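Local structure of possible metal-dependent hydrolase (Veillonella parvula, 3RPC) at residues Tyr164-Thr169 and Ile187-Gly192. The protein is probably a metal-dependent hydrolase of the metallo-beta-lactamase superfamily, carrying two zinc ions in its presumed active site. Residues are numbered along the deposited sequence; the frame is centred on the assembly and turned at random.
With ZN (zinc ion), chain E; ZN (zinc ion), chain F.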
# COMPACT_ATOMS: atom_id res chain seq x y z
N TYR A 164 -1.60 16.06 6.43
CA TYR A 164 -1.42 14.92 5.55
C TYR A 164 -0.58 15.35 4.36
O TYR A 164 -1.05 16.08 3.49
CB TYR A 164 -2.79 14.40 5.06
CG TYR A 164 -2.78 13.18 4.17
CD1 TYR A 164 -1.66 12.35 4.05
CD2 TYR A 164 -3.91 12.85 3.42
CE1 TYR A 164 -1.67 11.22 3.22
CE2 TYR A 164 -3.93 11.75 2.60
CZ TYR A 164 -2.82 10.94 2.49
OH TYR A 164 -2.89 9.84 1.66
N LEU A 165 0.68 14.93 4.35
CA LEU A 165 1.56 15.10 3.20
C LEU A 165 1.29 13.90 2.30
O LEU A 165 1.72 12.79 2.56
CB LEU A 165 3.01 15.11 3.67
CG LEU A 165 4.10 15.24 2.61
CD1 LEU A 165 4.19 16.66 2.09
CD2 LEU A 165 5.44 14.82 3.24
N VAL A 166 0.52 14.12 1.23
CA VAL A 166 -0.01 12.98 0.48
C VAL A 166 1.08 12.22 -0.29
O VAL A 166 1.05 10.98 -0.38
CB VAL A 166 -1.11 13.44 -0.49
CG1 VAL A 166 -1.67 12.24 -1.27
CG2 VAL A 166 -2.22 14.14 0.29
N GLY A 167 2.03 12.97 -0.84
CA GLY A 167 3.15 12.38 -1.56
C GLY A 167 2.91 12.12 -3.03
O GLY A 167 1.86 12.46 -3.58
N ASP A 168 3.89 11.51 -3.68
CA ASP A 168 3.81 11.18 -5.10
C ASP A 168 2.98 9.92 -5.32
O ASP A 168 3.51 8.82 -5.46
CB ASP A 168 5.21 11.02 -5.70
CG ASP A 168 5.81 12.34 -6.20
OD1 ASP A 168 5.30 13.41 -5.83
OD2 ASP A 168 6.79 12.29 -6.96
N THR A 169 1.66 10.09 -5.33
CA THR A 169 0.73 8.99 -5.55
C THR A 169 -0.44 9.51 -6.37
O THR A 169 -0.78 10.69 -6.31
CB THR A 169 0.23 8.40 -4.22
OG1 THR A 169 -0.69 7.33 -4.47
CG2 THR A 169 -0.43 9.47 -3.35
N ILE A 187 -4.04 19.37 4.12
CA ILE A 187 -3.70 18.34 3.15
C ILE A 187 -2.80 18.92 2.07
O ILE A 187 -3.23 19.78 1.30
CB ILE A 187 -4.98 17.73 2.53
CG1 ILE A 187 -5.89 17.21 3.65
CG2 ILE A 187 -4.64 16.64 1.51
CD1 ILE A 187 -7.27 16.74 3.16
N ILE A 188 -1.55 18.46 2.02
CA ILE A 188 -0.57 18.97 1.07
C ILE A 188 -0.48 17.97 -0.07
O ILE A 188 -0.09 16.81 0.14
CB ILE A 188 0.81 19.15 1.75
CG1 ILE A 188 0.69 20.11 2.94
CG2 ILE A 188 1.83 19.67 0.76
CD1 ILE A 188 1.91 20.10 3.85
N MSE A 189 -0.86 18.40 -1.27
CA MSE A 189 -1.02 17.52 -2.43
C MSE A 189 -0.07 17.89 -3.56
O MSE A 189 0.14 19.07 -3.84
CB MSE A 189 -2.44 17.66 -2.99
CG MSE A 189 -3.55 17.51 -1.98
SE MSE A 189 -5.26 17.86 -2.87
CE MSE A 189 -5.24 16.45 -4.22
N ASN A 190 0.50 16.87 -4.21
CA ASN A 190 1.35 17.06 -5.37
C ASN A 190 0.49 17.01 -6.63
O ASN A 190 0.09 15.93 -7.08
CB ASN A 190 2.43 15.98 -5.40
CG ASN A 190 3.44 16.16 -4.27
OD1 ASN A 190 3.55 17.25 -3.70
ND2 ASN A 190 4.18 15.10 -3.94
N THR A 191 0.21 18.18 -7.20
CA THR A 191 -0.85 18.29 -8.21
C THR A 191 -0.35 18.72 -9.58
O THR A 191 -1.14 19.18 -10.42
CB THR A 191 -1.96 19.25 -7.75
OG1 THR A 191 -1.43 20.59 -7.61
CG2 THR A 191 -2.55 18.81 -6.43
N GLY A 192 0.95 18.56 -9.82
CA GLY A 192 1.53 18.94 -11.09
C GLY A 192 1.24 18.01 -12.26
O GLY A 192 1.62 18.31 -13.39
ZN ZN E . 8.48 10.73 -7.60
ZN ZN F . 7.82 13.99 -7.75
O HOH W 1 -0.27 14.23 -3.67
O HOH W 2 2.23 15.78 -0.94
O HOH W 3 9.23 12.34 -8.52
O HOH W 4 6.74 13.49 -10.02
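Asp-168 bridges two zinc ions through a single oxygen, OD2, while its other oxygen, OD1, takes a weak hydrogen bond from Asn-190 ND2 at 2.8 Å. That bond is bent, 127° at the hydrogen, and the amide plane stands 85° from the carboxylate; Asn-190, in the second shell, probably helps to orient it. Behind this site the two strands run parallel: Ile-188 N donates to Tyr-164 O, and Val-166 N gives Ile-188 O a nearly straight bond of 3.0 Å. Beyond Val-166 the backbones diverge and two waters fill in for direct bonds, one joining Gly-167 N to Ile-188 O, the other Gly-167 O to Asn-190 N. Val-166 carries CG2 beside its own backbone N, where it meets Ile-187 CG2 at 3.7 Å and covers the centre of one face of the Tyr-164 ring. Leu-165 CD1 touches Ile-188 CG2 on the opposite face of the sheet. His-72, His-74 and His-132 also bind one zinc, Asp-76, His-77 and His-226 the other, and a water bridges both. The strands belong to a beta-alpha-beta unit whose helix 173-182 packs on Tyr-164 and Ile-187; strand 221-225 continues the sheet beyond strand 186-190, and helix 207-216 covers Ile-187 and Met-189.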